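Local coordinates for protein putative sarcosine dimethylglycine methyltransferase (Galdieria sulphuraria, PDB 2O57) that probably transfers methyl groups from S-adenosylmethionine to sarcosine or dimethylglycine, as a putative glycine-betaine-forming class I methyltransferase, at residues 225-238 and 284-297. Numbering follows the deposited sequence.
Sequences GLVTLRTFSRPDSL and LTWGGMLFRKSDKI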
loop_
_atom_site.group_PDB
_atom_site.type_symbol
_atom_site.label_atom_id
_atom_site.label_comp_id
_atom_site.label_asym_id
_atom_site.label_seq_id
_atom_site.Cartn_x
_atom_site.Cartn_y
_atom_site.Cartn_z
ATOM N N GLY A 225 -3.551 -18.602 11.775
ATOM C CA GLY A 225 -4.218 -17.674 12.702
ATOM C C GLY A 225 -3.762 -16.222 12.585
ATOM O O GLY A 225 -3.911 -15.445 13.538
ATOM N N LEU A 226 -3.219 -15.851 11.419
ATOM C CA LEU A 226 -2.860 -14.456 11.158
ATOM C C LEU A 226 -3.773 -13.842 10.132
ATOM O O LEU A 226 -3.750 -14.226 8.945
ATOM C CB LEU A 226 -1.406 -14.292 10.681
ATOM C CG LEU A 226 -0.293 -14.929 11.508
ATOM C CD1 LEU A 226 1.062 -14.845 10.782
ATOM C CD2 LEU A 226 -0.232 -14.234 12.832
ATOM N N VAL A 227 -4.553 -12.869 10.576
ATOM C CA VAL A 227 -5.453 -12.132 9.675
ATOM C C VAL A 227 -4.673 -11.038 8.931
ATOM O O VAL A 227 -3.758 -10.417 9.504
ATOM C CB VAL A 227 -6.672 -11.569 10.444
ATOM C CG1 VAL A 227 -6.264 -10.462 11.390
ATOM C CG2 VAL A 227 -7.756 -11.078 9.478
ATOM N N THR A 228 -5.018 -10.835 7.660
ATOM C CA THR A 228 -4.365 -9.839 6.835
ATOM C C THR A 228 -5.124 -8.525 7.040
ATOM O O THR A 228 -6.341 -8.425 6.761
ATOM C CB THR A 228 -4.358 -10.239 5.353
ATOM O OG1 THR A 228 -3.575 -11.427 5.186
ATOM C CG2 THR A 228 -3.736 -9.123 4.539
ATOM N N LEU A 229 -4.422 -7.555 7.593
ATOM C CA LEU A 229 -4.972 -6.220 7.880
ATOM C C LEU A 229 -4.995 -5.337 6.650
ATOM O O LEU A 229 -5.968 -4.622 6.427
ATOM C CB LEU A 229 -4.134 -5.512 8.929
ATOM C CG LEU A 229 -4.033 -6.120 10.336
ATOM C CD1 LEU A 229 -3.216 -5.193 11.276
ATOM C CD2 LEU A 229 -5.416 -6.378 10.942
ATOM N N ARG A 230 -3.920 -5.393 5.862
ATOM C CA ARG A 230 -3.771 -4.584 4.656
ATOM C C ARG A 230 -2.655 -5.134 3.768
ATOM O O ARG A 230 -1.713 -5.776 4.271
ATOM C CB ARG A 230 -3.499 -3.125 5.027
ATOM C CG ARG A 230 -2.219 -2.887 5.858
ATOM C CD ARG A 230 -2.133 -1.472 6.407
ATOM N NE ARG A 230 -2.873 -1.350 7.674
ATOM C CZ ARG A 230 -2.482 -0.633 8.728
ATOM N NH1 ARG A 230 -1.361 0.097 8.707
ATOM N NH2 ARG A 230 -3.224 -0.626 9.824
ATOM N N THR A 231 -2.744 -4.850 2.465
ATOM C CA THR A 231 -1.721 -5.224 1.496
ATOM C C THR A 231 -1.434 -4.099 0.492
ATOM O O THR A 231 -2.267 -3.171 0.289
ATOM C CB THR A 231 -2.066 -6.535 0.743
ATOM O OG1 THR A 231 -3.216 -6.358 -0.083
ATOM C CG2 THR A 231 -2.346 -7.682 1.707
ATOM N N PHE A 232 -0.249 -4.193 -0.121
ATOM C CA PHE A 232 0.293 -3.173 -0.984
ATOM C C PHE A 232 1.024 -3.906 -2.099
ATOM O O PHE A 232 1.706 -4.913 -1.855
ATOM C CB PHE A 232 1.305 -2.279 -0.212
ATOM C CG PHE A 232 0.746 -1.639 1.047
ATOM C CD1 PHE A 232 0.234 -0.338 1.023
ATOM C CD2 PHE A 232 0.744 -2.325 2.261
ATOM C CE1 PHE A 232 -0.300 0.252 2.198
ATOM C CE2 PHE A 232 0.197 -1.750 3.418
ATOM C CZ PHE A 232 -0.314 -0.468 3.394
ATOM N N SER A 233 0.850 -3.437 -3.327
ATOM C CA SER A 233 1.595 -3.993 -4.467
ATOM C C SER A 233 2.155 -2.781 -5.186
ATOM O O SER A 233 1.391 -1.878 -5.581
ATOM C CB SER A 233 0.670 -4.828 -5.367
ATOM O OG SER A 233 1.319 -5.179 -6.591
ATOM N N ARG A 234 3.481 -2.723 -5.289
ATOM C CA ARG A 234 4.132 -1.582 -5.908
ATOM C C ARG A 234 5.055 -2.075 -7.010
ATOM O O ARG A 234 6.280 -2.106 -6.794
ATOM C CB ARG A 234 4.930 -0.814 -4.863
ATOM C CG ARG A 234 4.044 -0.216 -3.738
ATOM C CD ARG A 234 4.921 0.453 -2.691
ATOM N NE ARG A 234 4.190 0.881 -1.494
ATOM C CZ ARG A 234 3.711 2.108 -1.333
ATOM N NH1 ARG A 234 3.871 3.049 -2.293
ATOM N NH2 ARG A 234 3.098 2.408 -0.189
ATOM N N PRO A 235 4.492 -2.452 -8.188
ATOM C CA PRO A 235 5.406 -2.853 -9.283
ATOM C C PRO A 235 6.244 -1.667 -9.792
ATOM O O PRO A 235 7.357 -1.873 -10.293
ATOM C CB PRO A 235 4.465 -3.402 -10.363
ATOM C CG PRO A 235 3.126 -2.726 -10.081
ATOM C CD PRO A 235 3.061 -2.563 -8.582
ATOM N N ASP A 236 5.762 -0.432 -9.603
ATOM C CA ASP A 236 6.591 0.733 -9.888
ATOM C C ASP A 236 7.889 0.789 -9.082
ATOM O O ASP A 236 8.937 1.034 -9.653
ATOM C CB ASP A 236 5.809 2.079 -9.865
ATOM C CG ASP A 236 5.190 2.425 -8.495
ATOM O OD1 ASP A 236 5.204 1.620 -7.508
ATOM O OD2 ASP A 236 4.645 3.554 -8.439
ATOM N N SER A 237 7.814 0.570 -7.773
ATOM C CA SER A 237 8.985 0.500 -6.915
ATOM C C SER A 237 9.952 -0.607 -7.357
ATOM O O SER A 237 11.169 -0.389 -7.372
ATOM C CB SER A 237 8.592 0.321 -5.434
ATOM O OG SER A 237 8.230 1.590 -4.861
ATOM N N LEU A 238 9.417 -1.786 -7.674
ATOM C CA LEU A 238 10.231 -2.905 -8.132
ATOM C C LEU A 238 11.069 -2.498 -9.357
ATOM O O LEU A 238 12.316 -2.670 -9.353
ATOM C CB LEU A 238 9.352 -4.096 -8.476
ATOM C CG LEU A 238 10.146 -5.380 -8.786
ATOM C CD1 LEU A 238 10.336 -6.146 -7.533
ATOM C CD2 LEU A 238 9.372 -6.217 -9.804
ATOM N N LEU A 284 5.738 -9.462 -12.110
ATOM C CA LEU A 284 6.414 -9.367 -10.815
ATOM C C LEU A 284 6.043 -8.075 -10.123
ATOM O O LEU A 284 5.746 -7.067 -10.776
ATOM C CB LEU A 284 7.929 -9.429 -10.987
ATOM C CG LEU A 284 8.479 -10.646 -11.748
ATOM C CD1 LEU A 284 10.023 -10.513 -11.860
ATOM C CD2 LEU A 284 8.141 -11.931 -11.034
ATOM N N THR A 285 6.082 -8.097 -8.808
ATOM C CA THR A 285 5.802 -6.874 -8.038
ATOM C C THR A 285 6.597 -6.817 -6.738
ATOM O O THR A 285 7.297 -7.751 -6.402
ATOM C CB THR A 285 4.258 -6.703 -7.760
ATOM O OG1 THR A 285 4.014 -5.421 -7.208
ATOM C CG2 THR A 285 3.692 -7.783 -6.811
ATOM N N TRP A 286 6.513 -5.699 -6.034
ATOM C CA TRP A 286 7.084 -5.619 -4.698
ATOM C C TRP A 286 5.899 -5.505 -3.768
ATOM O O TRP A 286 5.163 -4.533 -3.839
ATOM C CB TRP A 286 8.033 -4.419 -4.556
ATOM C CG TRP A 286 8.631 -4.276 -3.153
ATOM C CD1 TRP A 286 9.341 -5.236 -2.454
ATOM C CD2 TRP A 286 8.563 -3.138 -2.318
ATOM N NE1 TRP A 286 9.677 -4.757 -1.222
ATOM C CE2 TRP A 286 9.247 -3.456 -1.118
ATOM C CE3 TRP A 286 8.006 -1.856 -2.468
ATOM C CZ2 TRP A 286 9.383 -2.544 -0.060
ATOM C CZ3 TRP A 286 8.154 -0.938 -1.413
ATOM C CH2 TRP A 286 8.832 -1.299 -0.220
ATOM N N GLY A 287 5.720 -6.512 -2.920
ATOM C CA GLY A 287 4.542 -6.642 -2.067
ATOM C C GLY A 287 4.813 -6.168 -0.665
ATOM O O GLY A 287 5.941 -6.223 -0.197
ATOM N N GLY A 288 3.777 -5.685 0.012
ATOM C CA GLY A 288 3.899 -5.296 1.421
ATOM C C GLY A 288 2.633 -5.787 2.111
ATOM O O GLY A 288 1.551 -5.745 1.504
HETATM N N MSE A 289 2.745 -6.255 3.355
HETATM C CA MSE A 289 1.573 -6.735 4.086
HETATM C C MSE A 289 1.685 -6.530 5.588
HETATM O O MSE A 289 2.768 -6.571 6.138
HETATM C CB MSE A 289 1.340 -8.223 3.854
HETATM C CG MSE A 289 1.592 -8.675 2.421
HETATM SE SE MSE A 289 1.522 -10.571 2.103
HETATM C CE MSE A 289 -0.416 -10.896 2.307
ATOM N N LEU A 290 0.545 -6.349 6.244
ATOM C CA LEU A 290 0.500 -6.377 7.699
ATOM C C LEU A 290 -0.527 -7.396 8.131
ATOM O O LEU A 290 -1.621 -7.514 7.538
ATOM C CB LEU A 290 0.169 -5.020 8.285
ATOM C CG LEU A 290 1.341 -4.048 8.471
ATOM C CD1 LEU A 290 1.641 -3.334 7.083
ATOM C CD2 LEU A 290 0.838 -3.083 9.479
ATOM N N PHE A 291 -0.162 -8.143 9.161
ATOM C CA PHE A 291 -1.009 -9.195 9.703
ATOM C C PHE A 291 -1.178 -8.958 11.180
ATOM O O PHE A 291 -0.327 -8.319 11.807
ATOM C CB PHE A 291 -0.341 -10.564 9.559
ATOM C CG PHE A 291 0.084 -10.918 8.158
ATOM C CD1 PHE A 291 -0.814 -11.509 7.272
ATOM C CD2 PHE A 291 1.397 -10.704 7.747
ATOM C CE1 PHE A 291 -0.409 -11.871 5.978
ATOM C CE2 PHE A 291 1.816 -11.072 6.465
ATOM C CZ PHE A 291 0.910 -11.653 5.581
ATOM N N ARG A 292 -2.261 -9.475 11.746
ATOM C CA ARG A 292 -2.362 -9.543 13.190
ATOM C C ARG A 292 -2.678 -10.975 13.625
ATOM O O ARG A 292 -3.442 -11.679 12.962
ATOM C CB ARG A 292 -3.411 -8.567 13.727
ATOM C CG ARG A 292 -3.452 -8.493 15.262
ATOM C CD ARG A 292 -4.557 -7.598 15.828
ATOM N NE ARG A 292 -4.431 -6.168 15.540
ATOM C CZ ARG A 292 -3.686 -5.277 16.210
ATOM N NH1 ARG A 292 -2.885 -5.627 17.241
ATOM N NH2 ARG A 292 -3.738 -4.013 15.823
ATOM N N LYS A 293 -2.069 -11.414 14.722
ATOM C CA LYS A 293 -2.394 -12.707 15.315
ATOM C C LYS A 293 -3.754 -12.650 16.074
ATOM O O LYS A 293 -3.811 -12.373 17.285
ATOM C CB LYS A 293 -1.286 -13.181 16.253
ATOM C CG LYS A 293 -1.514 -14.586 16.794
ATOM C CD LYS A 293 -0.255 -15.122 17.539
ATOM C CE LYS A 293 -0.559 -16.397 18.330
ATOM N NZ LYS A 293 0.692 -16.896 19.025
ATOM N N SER A 294 -4.827 -12.872 15.321
ATOM C CA SER A 294 -6.211 -12.859 15.827
ATOM C C SER A 294 -7.070 -13.482 14.746
ATOM O O SER A 294 -6.694 -13.491 13.561
ATOM C CB SER A 294 -6.725 -11.430 16.121
ATOM O OG SER A 294 -6.663 -10.626 14.954
ATOM N N ASP A 295 -8.235 -13.945 15.160
ATOM C CA ASP A 295 -9.201 -14.586 14.282
ATOM C C ASP A 295 -9.780 -13.589 13.282
ATOM O O ASP A 295 -10.034 -13.947 12.134
ATOM C CB ASP A 295 -10.307 -15.210 15.150
ATOM C CG ASP A 295 -11.282 -16.078 14.357
ATOM O OD1 ASP A 295 -10.865 -16.707 13.351
ATOM O OD2 ASP A 295 -12.473 -16.147 14.768
ATOM N N LYS A 296 -9.958 -12.337 13.707
ATOM C CA LYS A 296 -10.653 -11.331 12.893
ATOM C C LYS A 296 -10.046 -9.931 12.892
ATOM O O LYS A 296 -9.357 -9.560 13.851
ATOM C CB LYS A 296 -12.132 -11.199 13.328
ATOM C CG LYS A 296 -13.010 -12.429 13.108
ATOM C CD LYS A 296 -13.348 -12.679 11.631
ATOM C CE LYS A 296 -14.417 -13.776 11.504
ATOM N NZ LYS A 296 -15.346 -13.548 10.333
ATOM N N ILE A 297 -10.267 -9.285 11.722
ATOM C CA ILE A 297 -10.245 -7.828 11.375
ATOM C C ILE A 297 -9.590 -7.532 10.010
ATOM O O ILE A 297 -10.153 -6.833 9.163
ATOM C CB ILE A 297 -9.758 -6.824 12.466
ATOM C CG1 ILE A 297 -10.638 -6.891 13.715
ATOM C CG2 ILE A 297 -9.862 -5.369 11.915
ATOM C CD1 ILE A 297 -9.983 -6.314 14.952
ATOM O OXT ILE A 297 -8.489 -7.965 9.711
#
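V227 and R292 form a hydrogen-bonded antiparallel pair, V227 N to R292 O and R292 N to V227 O, both 2.9 Å. They belong to strands 226-233 and 284-293, the last two of a seven-stranded mixed sheet whose order, 3-2-1-4-5-7-6, is that of class I methyltransferases. A classic beta bulge sets L229 and R230 opposite L290: L290 O accepts from L229 N at 2.8 Å and L290 N donates to R230 O at 3.1 Å, so the register shifts by one. Beyond the bulge, F232 and G288 again exchange both backbone bonds, and R234 N, at the N-cap position of helix 235-251, donates to W286 O with an N-H...O angle of 163°.

Apolar and flat-group packing differs on the two faces. L226, T228, T231, M289 and F291 share one, where helix 214-223 packs on T228, M289 and F291; T231 CG2 lies 3.8 Å from CE of M289, a selenomethionine. R230, F232, L290 and R292 share the other. There L290 CD2 sits 3.9 Å from R230 NH1, above one face of the guanidinium, nearer its edge than its centre. The R230 chain, bent at chi3, runs alongside L290 and carries its charge to E73 and to D236 of the second subunit. At the far end, R234 CD approaches W286 CZ3 at 3.7 Å, the guanidinium and indole planes 47° apart; R234 NH1 forms a salt bridge to E73 of the second subunit, and W286 NE1 hydrogen-bonds to D158 OD1. Residues 231-233 also pair antiparallel with a strand of the second subunit, continuing the sheet across the dimer.

One side-chain hydrogen bond joins the two segments: chi1 of 170° swings S233 OG away from the backbone N and across to T285 OG1 at 2.8 Å, with the direction of donation unresolved.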